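Beta-catenin homolog sys-1 (Caenorhabditis elegans, PDB 3C2G) acts as a transcription coregulator in the Wnt signalling asymmetry pathway, binding the TCF factor POP-1 directly and activating or repressing target genes. Local coordinates at residues 400-405 against 465-470; 367-372 against 406-411; 12-17 against 58-63; 8-13 against 24-29. One frame throughout, in Å; residues are numbered along the deposited sequence.

Interaction 1. Residues 400-405 against 465-470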
loop_
_atom_site.group_PDB
_atom_site.type_symbol
_atom_site.label_atom_id
_atom_site.label_comp_id
_atom_site.label_asym_id
_atom_site.label_seq_id
_atom_site.Cartn_x
_atom_site.Cartn_y
_atom_site.Cartn_z
ATOM N N ASN A 400 12.578 0.435 -8.057
ATOM C CA ASN A 400 12.815 1.210 -6.840
ATOM C C ASN A 400 14.275 1.591 -6.644
ATOM O O ASN A 400 14.573 2.722 -6.273
ATOM C CB ASN A 400 12.377 0.429 -5.595
ATOM C CG ASN A 400 10.868 0.297 -5.472
ATOM O OD1 ASN A 400 10.107 1.097 -6.016
ATOM N ND2 ASN A 400 10.436 -0.708 -4.728
ATOM N N CYS A 401 15.179 0.643 -6.847
ATOM C CA CYS A 401 16.601 0.898 -6.620
ATOM C C CYS A 401 17.156 1.972 -7.558
ATOM O O CYS A 401 17.802 2.911 -7.109
ATOM C CB CYS A 401 17.410 -0.388 -6.712
ATOM S SG CYS A 401 17.109 -1.574 -5.360
ATOM N N LEU A 402 16.842 1.860 -8.845
ATOM C CA LEU A 402 17.290 2.813 -9.847
ATOM C C LEU A 402 16.671 4.187 -9.664
ATOM O O LEU A 402 17.311 5.209 -9.951
ATOM C CB LEU A 402 17.000 2.297 -11.250
ATOM C CG LEU A 402 17.671 0.990 -11.659
ATOM C CD1 LEU A 402 17.077 0.568 -12.967
ATOM C CD2 LEU A 402 19.207 1.087 -11.770
ATOM N N ARG A 403 15.433 4.230 -9.190
ATOM C CA ARG A 403 14.810 5.519 -8.868
ATOM C C ARG A 403 15.546 6.177 -7.682
ATOM O O ARG A 403 15.737 7.387 -7.642
ATOM C CB ARG A 403 13.318 5.339 -8.578
ATOM C CG ARG A 403 12.444 6.474 -9.087
ATOM C CD ARG A 403 10.919 6.232 -8.884
ATOM N NE ARG A 403 10.622 5.598 -7.601
ATOM C CZ ARG A 403 10.180 4.351 -7.475
ATOM N NH1 ARG A 403 9.951 3.613 -8.565
ATOM N NH2 ARG A 403 9.973 3.843 -6.256
ATOM N N THR A 404 15.993 5.374 -6.728
ATOM C CA THR A 404 16.781 5.910 -5.635
ATOM C C THR A 404 18.126 6.416 -6.152
ATOM O O THR A 404 18.562 7.501 -5.762
ATOM C CB THR A 404 17.011 4.868 -4.538
ATOM O OG1 THR A 404 15.752 4.309 -4.164
ATOM C CG2 THR A 404 17.697 5.498 -3.325
ATOM N N LEU A 405 18.761 5.638 -7.030
ATOM C CA LEU A 405 20.018 6.040 -7.650
ATOM C C LEU A 405 19.885 7.394 -8.317
ATOM O O LEU A 405 20.721 8.263 -8.119
ATOM C CB LEU A 405 20.516 5.003 -8.672
ATOM C CG LEU A 405 21.863 5.290 -9.386
ATOM C CD1 LEU A 405 22.995 5.422 -8.392
ATOM C CD2 LEU A 405 22.211 4.225 -10.440
ATOM N N LEU A 465 16.543 3.927 -18.674
ATOM C CA LEU A 465 17.078 4.875 -19.638
ATOM C C LEU A 465 17.550 6.108 -18.891
ATOM O O LEU A 465 18.623 6.655 -19.183
ATOM C CB LEU A 465 16.046 5.254 -20.703
ATOM C CG LEU A 465 15.563 4.133 -21.612
ATOM C CD1 LEU A 465 14.481 4.655 -22.564
ATOM C CD2 LEU A 465 16.716 3.494 -22.383
ATOM N N ARG A 466 16.747 6.520 -17.916
ATOM C CA ARG A 466 17.059 7.686 -17.109
ATOM C C ARG A 466 18.367 7.476 -16.328
ATOM O O ARG A 466 19.217 8.364 -16.276
ATOM C CB ARG A 466 15.902 7.996 -16.163
ATOM C CG ARG A 466 15.530 9.459 -16.131
ATOM C CD ARG A 466 16.256 10.196 -15.060
ATOM N NE ARG A 466 16.446 11.602 -15.409
ATOM C CZ ARG A 466 15.946 12.613 -14.711
ATOM N NH1 ARG A 466 15.213 12.363 -13.628
ATOM N NH2 ARG A 466 16.188 13.863 -15.088
ATOM N N SER A 467 18.524 6.301 -15.735
ATOM C CA SER A 467 19.749 5.970 -15.024
ATOM C C SER A 467 20.999 6.138 -15.897
ATOM O O SER A 467 21.986 6.704 -15.444
ATOM C CB SER A 467 19.674 4.551 -14.449
ATOM O OG SER A 467 18.881 4.558 -13.278
ATOM N N PHE A 468 20.941 5.639 -17.132
ATOM C CA PHE A 468 22.042 5.751 -18.070
ATOM C C PHE A 468 22.294 7.201 -18.443
ATOM O O PHE A 468 23.440 7.640 -18.477
ATOM C CB PHE A 468 21.785 4.913 -19.323
ATOM C CG PHE A 468 21.997 3.450 -19.116
ATOM C CD1 PHE A 468 23.220 2.970 -18.673
ATOM C CD2 PHE A 468 20.977 2.535 -19.378
ATOM C CE1 PHE A 468 23.413 1.593 -18.475
ATOM C CE2 PHE A 468 21.173 1.155 -19.177
ATOM C CZ PHE A 468 22.385 0.694 -18.727
ATOM N N ILE A 469 21.223 7.939 -18.709
ATOM C CA ILE A 469 21.320 9.367 -18.955
ATOM C C ILE A 469 22.117 10.047 -17.839
ATOM O O ILE A 469 23.118 10.708 -18.107
ATOM C CB ILE A 469 19.935 10.018 -19.097
ATOM C CG1 ILE A 469 19.281 9.583 -20.408
ATOM C CG2 ILE A 469 20.037 11.542 -19.043
ATOM C CD1 ILE A 469 17.779 9.834 -20.471
ATOM N N LEU A 470 21.692 9.863 -16.595
ATOM C CA LEU A 470 22.338 10.529 -15.468
ATOM C C LEU A 470 23.759 10.037 -15.185
ATOM O O LEU A 470 24.646 10.840 -14.892
ATOM C CB LEU A 470 21.481 10.413 -14.214
ATOM C CG LEU A 470 20.096 11.054 -14.302
ATOM C CD1 LEU A 470 19.311 10.831 -13.002
ATOM C CD2 LEU A 470 20.185 12.539 -14.652
#
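Ser-467 pushes its hydroxyl against the flank of Leu-402, where OG lies 3.6 Å from Leu-402 CB and 3.8 Å from the branch methyl Leu-402 CD2. The two helices that meet here, 388-409 and 457-472, are stacked neighbours in the superhelix of the armadillo domain. Serine is small enough for close approach: Leu-402 CA and Ser-467 CA are 6.5 Å apart. Leu-405, one turn on from Leu-402, adds a looser touch, its CD2 standing 4.4 Å from Ser-467 OG. With OG beside its backbone N (chi1 -78°), the hydroxyl is turned toward these leucines, but its hydrogen bond is made to Asn-406 OD1. The leucines add van der Waals contact to a group bonded through that neighbouring amide. On another side of helix 388-409, Asn-400 and Arg-403 pack on the bound POP-1 peptide, and both are tied to helix 339-352, Asn-400 through Thr-346 and Arg-403 through Ser-350. A bond inside the segment fixes these two side chains against each other: Arg-403 NH2 donates to Asn-400 OD1 over 2.8 Å, with the oxygen lying 22° out of the guanidinium plane.

Interaction 2. Residues 367-372 against 406-411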
loop_
_atom_site.group_PDB
_atom_site.type_symbol
_atom_site.label_atom_id
_atom_site.label_comp_id
_atom_site.label_asym_id
_atom_site.label_seq_id
_atom_site.Cartn_x
_atom_site.Cartn_y
_atom_site.Cartn_z
ATOM N N ASN A 367 26.278 3.826 3.151
ATOM C CA ASN A 367 26.532 3.022 1.956
ATOM C C ASN A 367 25.289 2.680 1.145
ATOM O O ASN A 367 25.240 1.643 0.491
ATOM C CB ASN A 367 27.305 1.733 2.304
ATOM C CG ASN A 367 28.821 1.932 2.288
ATOM O OD1 ASN A 367 29.320 3.066 2.320
ATOM N ND2 ASN A 367 29.561 0.827 2.231
ATOM N N ALA A 368 24.289 3.549 1.182
ATOM C CA ALA A 368 23.043 3.276 0.477
ATOM C C ALA A 368 23.287 2.922 -0.993
ATOM O O ALA A 368 22.681 1.991 -1.510
ATOM C CB ALA A 368 22.080 4.452 0.597
ATOM N N ILE A 369 24.191 3.644 -1.654
ATOM C CA ILE A 369 24.434 3.411 -3.081
ATOM C C ILE A 369 25.032 2.032 -3.327
ATOM O O ILE A 369 24.577 1.300 -4.208
ATOM C CB ILE A 369 25.257 4.547 -3.755
ATOM C CG1 ILE A 369 24.482 5.861 -3.672
ATOM C CG2 ILE A 369 25.529 4.215 -5.217
ATOM C CD1 ILE A 369 25.325 7.117 -3.756
ATOM N N PHE A 370 26.023 1.659 -2.532
ATOM C CA PHE A 370 26.543 0.305 -2.590
ATOM C C PHE A 370 25.415 -0.734 -2.462
ATOM O O PHE A 370 25.385 -1.723 -3.194
ATOM C CB PHE A 370 27.566 0.089 -1.478
ATOM C CG PHE A 370 28.788 -0.638 -1.924
ATOM C CD1 PHE A 370 29.981 0.058 -2.136
ATOM C CD2 PHE A 370 28.754 -2.021 -2.149
ATOM C CE1 PHE A 370 31.128 -0.605 -2.557
ATOM C CE2 PHE A 370 29.894 -2.702 -2.575
ATOM C CZ PHE A 370 31.089 -1.991 -2.776
ATOM N N LEU A 371 24.492 -0.504 -1.531
ATOM C CA LEU A 371 23.427 -1.450 -1.265
ATOM C C LEU A 371 22.485 -1.617 -2.439
ATOM O O LEU A 371 22.068 -2.741 -2.740
ATOM C CB LEU A 371 22.648 -1.061 -0.006
ATOM C CG LEU A 371 21.474 -1.973 0.363
ATOM C CD1 LEU A 371 21.963 -3.371 0.657
ATOM C CD2 LEU A 371 20.726 -1.411 1.534
ATOM N N LEU A 372 22.154 -0.511 -3.105
ATOM C CA LEU A 372 21.385 -0.577 -4.348
ATOM C C LEU A 372 22.038 -1.496 -5.368
ATOM O O LEU A 372 21.354 -2.257 -6.049
ATOM C CB LEU A 372 21.222 0.802 -4.975
ATOM C CG LEU A 372 20.641 1.913 -4.112
ATOM C CD1 LEU A 372 20.686 3.216 -4.887
ATOM C CD2 LEU A 372 19.224 1.575 -3.652
ATOM N N ASN A 406 18.815 7.567 -9.079
ATOM C CA ASN A 406 18.588 8.768 -9.864
ATOM C C ASN A 406 18.384 10.004 -9.003
ATOM O O ASN A 406 18.838 11.090 -9.361
ATOM C CB ASN A 406 17.415 8.566 -10.826
ATOM C CG ASN A 406 17.684 7.473 -11.871
ATOM O OD1 ASN A 406 18.805 6.966 -11.998
ATOM N ND2 ASN A 406 16.649 7.113 -12.626
ATOM N N ASN A 407 17.732 9.835 -7.855
ATOM C CA ASN A 407 17.609 10.916 -6.870
ATOM C C ASN A 407 18.943 11.346 -6.261
ATOM O O ASN A 407 19.085 12.492 -5.855
ATOM C CB ASN A 407 16.597 10.557 -5.781
ATOM C CG ASN A 407 15.168 10.510 -6.305
ATOM O OD1 ASN A 407 14.856 11.117 -7.336
ATOM N ND2 ASN A 407 14.298 9.772 -5.611
ATOM N N PHE A 408 19.920 10.438 -6.219
ATOM C CA PHE A 408 21.289 10.779 -5.804
ATOM C C PHE A 408 22.070 11.531 -6.882
ATOM O O PHE A 408 22.700 12.541 -6.601
ATOM C CB PHE A 408 22.094 9.531 -5.432
ATOM C CG PHE A 408 21.704 8.912 -4.137
ATOM C CD1 PHE A 408 21.657 9.661 -2.976
ATOM C CD2 PHE A 408 21.417 7.559 -4.071
ATOM C CE1 PHE A 408 21.298 9.079 -1.775
ATOM C CE2 PHE A 408 21.059 6.963 -2.869
ATOM C CZ PHE A 408 20.997 7.728 -1.719
ATOM N N LEU A 409 22.038 11.026 -8.112
ATOM C CA LEU A 409 22.937 11.510 -9.162
ATOM C C LEU A 409 22.724 12.980 -9.528
ATOM O O LEU A 409 23.623 13.615 -10.059
ATOM C CB LEU A 409 22.893 10.605 -10.399
ATOM C CG LEU A 409 23.376 9.161 -10.207
ATOM C CD1 LEU A 409 23.031 8.255 -11.395
ATOM C CD2 LEU A 409 24.863 9.101 -9.895
HETATM N N MSE A 410 21.551 13.513 -9.210
HETATM C CA MSE A 410 21.242 14.926 -9.427
HETATM C C MSE A 410 22.280 15.850 -8.799
HETATM O O MSE A 410 22.766 16.778 -9.454
HETATM C CB MSE A 410 19.858 15.250 -8.868
HETATM C CG MSE A 410 18.776 14.293 -9.331
HETATM SE SE MSE A 410 17.891 14.798 -11.008
HETATM C CE MSE A 410 19.411 15.223 -12.179
HETATM N N MSE A 411 22.621 15.574 -7.539
HETATM C CA MSE A 411 23.640 16.316 -6.789
HETATM C C MSE A 411 24.863 16.717 -7.613
HETATM O O MSE A 411 25.355 17.827 -7.498
HETATM C CB MSE A 411 24.134 15.479 -5.605
HETATM C CG MSE A 411 23.114 15.226 -4.507
HETATM SE SE MSE A 411 23.770 13.879 -3.227
HETATM C CE MSE A 411 25.439 14.752 -2.646
#
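Phe-408 reaches across to Ala-368, Ile-369 and Leu-372, and the residues of 406-411 on either side of it face other parts of the fold. Asn-406, at the start, packs on Arg-466 and Leu-470 of helix 457-472. Asn-407 gives its OD1 to a hydrogen bond with the backbone of the bound POP-1 peptide. Phe-408 follows, its CG beside the backbone N (chi1 -73°), which sends the ring against the three aliphatic side chains of helix 368-377. Ile-369 lies over one face: its CD1 makes a CH-pi contact 4.2 Å from the Phe-408 ring centroid, while Ile-369 CG1 sits 3.5 Å from Phe-408 CD2. Leu-372 CD1 comes at the ring edge, 4.3 Å from Phe-408 CE2, and Ala-368 CB touches Phe-408 CZ at 4.2 Å. This is how helices 368-377 and 388-409 interlock in the armadillo domain, just after a Schellman motif with Asn-367 as C-prime residue ends helix 357-365. With an alanine at Phe-408, a gap would probably open under Ile-369 CD1, and Leu-372 CD1 would lose its aromatic neighbour. Leu-409 then turns to Val-431 of helix 425-432 and Leu-470 of helix 457-472.

Interaction 3. Residues 12-17 against 58-63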
loop_
_atom_site.group_PDB
_atom_site.type_symbol
_atom_site.label_atom_id
_atom_site.label_comp_id
_atom_site.label_asym_id
_atom_site.label_seq_id
_atom_site.Cartn_x
_atom_site.Cartn_y
_atom_site.Cartn_z
ATOM N N ARG A 12 -44.759 -18.550 23.979
ATOM C CA ARG A 12 -46.136 -18.085 24.107
ATOM C C ARG A 12 -46.340 -17.244 25.368
ATOM O O ARG A 12 -47.070 -16.251 25.344
ATOM C CB ARG A 12 -47.105 -19.283 24.080
ATOM C CG ARG A 12 -48.551 -18.959 24.474
ATOM C CD ARG A 12 -49.493 -20.159 24.328
ATOM N NE ARG A 12 -49.575 -20.987 25.534
ATOM C CZ ARG A 12 -49.134 -22.245 25.616
ATOM N NH1 ARG A 12 -48.576 -22.839 24.557
ATOM N NH2 ARG A 12 -49.254 -22.916 26.759
ATOM N N LEU A 13 -45.680 -17.630 26.455
ATOM C CA LEU A 13 -45.913 -17.015 27.761
ATOM C C LEU A 13 -44.949 -15.885 28.139
ATOM O O LEU A 13 -45.176 -15.167 29.125
ATOM C CB LEU A 13 -45.925 -18.094 28.855
ATOM C CG LEU A 13 -47.266 -18.593 29.435
ATOM C CD1 LEU A 13 -48.382 -18.777 28.399
ATOM C CD2 LEU A 13 -47.056 -19.889 30.232
ATOM N N TRP A 14 -43.878 -15.726 27.363
ATOM C CA TRP A 14 -42.804 -14.797 27.734
ATOM C C TRP A 14 -43.316 -13.427 28.179
ATOM O O TRP A 14 -42.979 -12.952 29.272
ATOM C CB TRP A 14 -41.777 -14.630 26.605
ATOM C CG TRP A 14 -40.701 -13.642 26.973
ATOM C CD1 TRP A 14 -40.734 -12.290 26.790
ATOM C CD2 TRP A 14 -39.454 -13.930 27.627
ATOM N NE1 TRP A 14 -39.582 -11.719 27.278
ATOM C CE2 TRP A 14 -38.775 -12.701 27.790
ATOM C CE3 TRP A 14 -38.837 -15.109 28.075
ATOM C CZ2 TRP A 14 -37.514 -12.612 28.392
ATOM C CZ3 TRP A 14 -37.580 -15.023 28.674
ATOM C CH2 TRP A 14 -36.932 -13.781 28.827
ATOM N N PHE A 15 -44.130 -12.799 27.336
ATOM C CA PHE A 15 -44.496 -11.407 27.553
ATOM C C PHE A 15 -45.481 -11.155 28.686
ATOM O O PHE A 15 -45.605 -10.035 29.154
ATOM C CB PHE A 15 -44.953 -10.769 26.250
ATOM C CG PHE A 15 -43.827 -10.506 25.297
ATOM C CD1 PHE A 15 -43.005 -9.391 25.465
ATOM C CD2 PHE A 15 -43.566 -11.380 24.253
ATOM C CE1 PHE A 15 -41.955 -9.144 24.593
ATOM C CE2 PHE A 15 -42.518 -11.130 23.362
ATOM C CZ PHE A 15 -41.705 -10.020 23.537
ATOM N N ASN A 16 -46.168 -12.193 29.134
ATOM C CA ASN A 16 -47.054 -12.052 30.275
ATOM C C ASN A 16 -46.529 -12.739 31.548
ATOM O O ASN A 16 -47.257 -12.883 32.537
ATOM C CB ASN A 16 -48.474 -12.489 29.902
ATOM C CG ASN A 16 -49.159 -11.493 28.957
ATOM O OD1 ASN A 16 -49.153 -10.276 29.194
ATOM N ND2 ASN A 16 -49.761 -12.011 27.884
ATOM N N THR A 17 -45.254 -13.136 31.514
ATOM C CA THR A 17 -44.569 -13.710 32.673
ATOM C C THR A 17 -43.408 -12.807 33.119
ATOM O O THR A 17 -42.260 -13.039 32.740
ATOM C CB THR A 17 -44.023 -15.121 32.371
ATOM O OG1 THR A 17 -44.903 -15.809 31.476
ATOM C CG2 THR A 17 -43.874 -15.921 33.649
ATOM N N ILE A 58 -35.201 -12.151 22.721
ATOM C CA ILE A 58 -33.816 -11.761 22.983
ATOM C C ILE A 58 -33.743 -10.277 23.359
ATOM O O ILE A 58 -33.210 -9.910 24.426
ATOM C CB ILE A 58 -32.895 -12.097 21.794
ATOM C CG1 ILE A 58 -32.699 -13.616 21.712
ATOM C CG2 ILE A 58 -31.564 -11.372 21.942
ATOM C CD1 ILE A 58 -32.153 -14.097 20.413
ATOM N N TYR A 59 -34.326 -9.437 22.510
ATOM C CA TYR A 59 -34.362 -7.997 22.752
ATOM C C TYR A 59 -35.014 -7.658 24.098
ATOM O O TYR A 59 -34.426 -6.960 24.928
ATOM C CB TYR A 59 -35.088 -7.307 21.601
ATOM C CG TYR A 59 -35.152 -5.797 21.672
ATOM C CD1 TYR A 59 -34.222 -5.070 22.416
ATOM C CD2 TYR A 59 -36.129 -5.090 20.962
ATOM C CE1 TYR A 59 -34.277 -3.698 22.473
ATOM C CE2 TYR A 59 -36.177 -3.711 20.995
ATOM C CZ TYR A 59 -35.249 -3.020 21.754
ATOM O OH TYR A 59 -35.291 -1.644 21.824
ATOM N N ASP A 60 -36.216 -8.178 24.323
ATOM C CA ASP A 60 -36.920 -7.934 25.574
ATOM C C ASP A 60 -36.142 -8.369 26.825
ATOM O O ASP A 60 -36.122 -7.650 27.825
ATOM C CB ASP A 60 -38.307 -8.584 25.560
ATOM C CG ASP A 60 -39.109 -8.216 26.778
ATOM O OD1 ASP A 60 -39.622 -7.071 26.810
ATOM O OD2 ASP A 60 -39.179 -9.052 27.714
ATOM N N GLY A 61 -35.511 -9.537 26.768
ATOM C CA GLY A 61 -34.707 -10.047 27.889
ATOM C C GLY A 61 -33.508 -9.180 28.276
ATOM O O GLY A 61 -33.103 -9.149 29.437
ATOM N N LEU A 62 -32.951 -8.460 27.305
ATOM C CA LEU A 62 -31.799 -7.600 27.557
ATOM C C LEU A 62 -32.177 -6.283 28.217
ATOM O O LEU A 62 -31.331 -5.632 28.806
ATOM C CB LEU A 62 -31.000 -7.364 26.268
ATOM C CG LEU A 62 -30.407 -8.635 25.647
ATOM C CD1 LEU A 62 -29.829 -8.384 24.266
ATOM C CD2 LEU A 62 -29.363 -9.253 26.553
ATOM N N LYS A 63 -33.446 -5.896 28.124
ATOM C CA LYS A 63 -33.923 -4.658 28.751
ATOM C C LYS A 63 -33.861 -4.742 30.272
ATOM O O LYS A 63 -34.053 -5.822 30.838
ATOM C CB LYS A 63 -35.345 -4.326 28.301
ATOM C CG LYS A 63 -35.421 -3.848 26.877
ATOM C CD LYS A 63 -36.818 -3.435 26.477
ATOM C CE LYS A 63 -36.934 -3.416 24.969
ATOM N NZ LYS A 63 -38.107 -2.640 24.496
#
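Asp-60 receives the indole N-H of Trp-14: NE1 donates to Asp-60 OD2 over 2.7 Å, with an N-H...O angle of 163°. The oxygen lies close to the indole plane, whereas the carboxylate stands almost perpendicular to the ring and is met on its anti side, 33° out of its own plane. Trp-14 CG, anti to the backbone N (chi1 178°), brings the NE1 edge of the indole to the carboxylate. The same OD2 forms a salt bridge with Arg-23 NH1, and Arg-23 also makes a cation-pi contact with Trp-14, so that one cation serves both partners. Beyond the bond the benzo edge of the indole meets the backbone at Gly-61, Trp-14 CZ2 resting 3.8 Å from Gly-61 CA. Phe-15, an exposed residue, passes alongside Asp-60, its CE1 3.7 Å from Asp-60 CG, while Trp-14 CD1 stands 3.7 Å above the plane of the Phe-15 ring, over its centre. A phenylalanine in place of Trp-14 would probably leave Asp-60 OD2 without its indole donor, depending more heavily on Arg-23. The contact joins segment 12-17, which carries on from helix 3-13, to the last turn of helix 47-62, within the stacked helices at the N-terminal end of the armadillo domain.

Interaction 4. Residues 8-13 against 24-29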
loop_
_atom_site.group_PDB
_atom_site.type_symbol
_atom_site.label_atom_id
_atom_site.label_comp_id
_atom_site.label_asym_id
_atom_site.label_seq_id
_atom_site.Cartn_x
_atom_site.Cartn_y
_atom_site.Cartn_z
ATOM N N GLU A 8 -42.211 -23.893 23.358
ATOM C CA GLU A 8 -43.358 -23.170 22.809
ATOM C C GLU A 8 -44.243 -22.535 23.883
ATOM O O GLU A 8 -44.845 -21.487 23.645
ATOM C CB GLU A 8 -44.174 -24.022 21.835
ATOM C CG GLU A 8 -45.187 -23.206 20.997
ATOM C CD GLU A 8 -44.624 -21.865 20.471
ATOM O OE1 GLU A 8 -43.521 -21.854 19.867
ATOM O OE2 GLU A 8 -45.297 -20.823 20.654
ATOM N N GLN A 9 -44.302 -23.149 25.061
ATOM C CA GLN A 9 -44.966 -22.521 26.200
ATOM C C GLN A 9 -44.194 -21.260 26.599
ATOM O O GLN A 9 -44.779 -20.192 26.753
ATOM C CB GLN A 9 -45.104 -23.498 27.381
ATOM C CG GLN A 9 -46.226 -23.118 28.364
ATOM C CD GLN A 9 -46.015 -23.638 29.786
ATOM O OE1 GLN A 9 -44.918 -23.544 30.347
ATOM N NE2 GLN A 9 -47.079 -24.166 30.385
ATOM N N ALA A 10 -42.875 -21.404 26.731
ATOM C CA ALA A 10 -41.951 -20.303 27.022
ATOM C C ALA A 10 -42.109 -19.114 26.063
ATOM O O ALA A 10 -42.195 -17.961 26.501
ATOM C CB ALA A 10 -40.507 -20.813 27.006
ATOM N N ILE A 11 -42.154 -19.405 24.765
ATOM C CA ILE A 11 -42.340 -18.385 23.736
ATOM C C ILE A 11 -43.722 -17.721 23.855
ATOM O O ILE A 11 -43.836 -16.490 23.857
ATOM C CB ILE A 11 -42.080 -18.990 22.321
ATOM C CG1 ILE A 11 -40.571 -19.199 22.123
ATOM C CG2 ILE A 11 -42.659 -18.107 21.215
ATOM C CD1 ILE A 11 -40.194 -20.226 21.086
ATOM N N ARG A 12 -44.759 -18.550 23.979
ATOM C CA ARG A 12 -46.136 -18.085 24.107
ATOM C C ARG A 12 -46.340 -17.244 25.368
ATOM O O ARG A 12 -47.070 -16.251 25.344
ATOM C CB ARG A 12 -47.105 -19.283 24.080
ATOM C CG ARG A 12 -48.551 -18.959 24.474
ATOM C CD ARG A 12 -49.493 -20.159 24.328
ATOM N NE ARG A 12 -49.575 -20.987 25.534
ATOM C CZ ARG A 12 -49.134 -22.245 25.616
ATOM N NH1 ARG A 12 -48.576 -22.839 24.557
ATOM N NH2 ARG A 12 -49.254 -22.916 26.759
ATOM N N LEU A 13 -45.680 -17.630 26.455
ATOM C CA LEU A 13 -45.913 -17.015 27.761
ATOM C C LEU A 13 -44.949 -15.885 28.139
ATOM O O LEU A 13 -45.176 -15.167 29.125
ATOM C CB LEU A 13 -45.925 -18.094 28.855
ATOM C CG LEU A 13 -47.266 -18.593 29.435
ATOM C CD1 LEU A 13 -48.382 -18.777 28.399
ATOM C CD2 LEU A 13 -47.056 -19.889 30.232
ATOM N N LEU A 24 -35.588 -16.576 33.383
ATOM C CA LEU A 24 -34.336 -17.296 33.245
ATOM C C LEU A 24 -34.578 -18.736 32.808
ATOM O O LEU A 24 -33.940 -19.217 31.865
ATOM C CB LEU A 24 -33.553 -17.250 34.563
ATOM C CG LEU A 24 -32.209 -17.975 34.678
ATOM C CD1 LEU A 24 -31.204 -17.515 33.621
ATOM C CD2 LEU A 24 -31.646 -17.768 36.073
ATOM N N HIS A 25 -35.508 -19.411 33.490
ATOM C CA HIS A 25 -35.869 -20.785 33.156
ATOM C C HIS A 25 -36.351 -20.884 31.710
ATOM O O HIS A 25 -35.958 -21.798 30.982
ATOM C CB HIS A 25 -36.935 -21.329 34.123
ATOM C CG HIS A 25 -37.331 -22.750 33.847
ATOM N ND1 HIS A 25 -36.632 -23.829 34.343
ATOM C CD2 HIS A 25 -38.344 -23.266 33.109
ATOM C CE1 HIS A 25 -37.200 -24.948 33.930
ATOM N NE2 HIS A 25 -38.240 -24.635 33.177
HETATM N N MSE A 26 -37.192 -19.935 31.303
HETATM C CA MSE A 26 -37.731 -19.896 29.946
HETATM C C MSE A 26 -36.624 -19.702 28.906
HETATM O O MSE A 26 -36.646 -20.332 27.848
HETATM C CB MSE A 26 -38.808 -18.811 29.819
HETATM C CG MSE A 26 -40.137 -19.145 30.512
HETATM SE SE MSE A 26 -41.548 -17.752 30.368
HETATM C CE MSE A 26 -40.762 -16.338 31.448
ATOM N N ALA A 27 -35.645 -18.855 29.224
ATOM C CA ALA A 27 -34.498 -18.636 28.338
ATOM C C ALA A 27 -33.649 -19.901 28.126
ATOM O O ALA A 27 -33.378 -20.275 26.986
ATOM C CB ALA A 27 -33.648 -17.465 28.827
ATOM N N LYS A 28 -33.263 -20.569 29.216
ATOM C CA LYS A 28 -32.561 -21.861 29.130
ATOM C C LYS A 28 -33.331 -22.848 28.264
ATOM O O LYS A 28 -32.754 -23.526 27.409
ATOM C CB LYS A 28 -32.351 -22.476 30.512
ATOM C CG LYS A 28 -31.402 -21.710 31.426
ATOM C CD LYS A 28 -31.292 -22.389 32.793
ATOM C CE LYS A 28 -30.299 -21.666 33.702
ATOM N NZ LYS A 28 -30.324 -22.197 35.107
ATOM N N THR A 29 -34.640 -22.906 28.492
ATOM C CA THR A 29 -35.540 -23.792 27.768
ATOM C C THR A 29 -35.475 -23.541 26.264
ATOM O O THR A 29 -35.181 -24.459 25.492
ATOM C CB THR A 29 -36.989 -23.642 28.304
ATOM O OG1 THR A 29 -37.010 -23.959 29.704
ATOM C CG2 THR A 29 -37.955 -24.552 27.564
#
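Met-26, a selenomethionine, starts with CG beside its backbone N (chi1 -73°), runs straight through chi2 (180°) and bends at chi3 (-68°), a path that lays its chain along Ala-10. Its first two carbons do most of the touching. Met-26 CB is 3.8 Å from Ala-10 CB, and Met-26 CG lies 3.9 Å from the same methyl. Farther out, SE passes the backbone of the opposing helix, 3.9 Å from Ala-10 O and 4.5 Å from Leu-13 C. Because the alanine is so short, the backbones come very near: Ala-10 CA and Met-26 CA are only 5.2 Å apart. The end of the selenomethionine chain packs on Trp-14 and Thr-17. Here the first two helices of the armadillo domain, 3-13 and 20-37, meet at the N-terminal end of its superhelix. Each turns another face to further helices: Ile-11 packs on Gln-53, Ile-54 and Ile-57 of helix 47-62, and Ala-27 on Leu-77 and Leu-81 of helix 71-90. Ala-10 also touches Ile-30, one turn beyond Met-26. Thr-29, whose CB points toward helix 3-13, has its hydroxyl occupied within its own helix, OG1 donating to His-25 O at 2.7 Å. That oxygen also accepts from Thr-29 N, and the two donors approach it from opposite faces of the carbonyl plane.

How the interactions relate
The four contacts form two pairs, about 72 to 75 Å apart between centres and on opposite sides of the chain's centre. Interactions 1 and 2 share helix 388-409 and join through Ser-467 and Asn-406; both are buried, beside residues that meet the POP-1 peptide. Interaction 1 sets a hydroxyl, bonded outside the two segments, against leucines, whereas interaction 2 is wholly apolar, aromatic against aliphatic. Interactions 3 and 4 share Arg-12 and Leu-13 of helix 3-13 and touch through Met-26. Interaction 4 is buried and apolar; interaction 3, partly buried with Phe-15 exposed, alone carries a hydrogen bond between its segments.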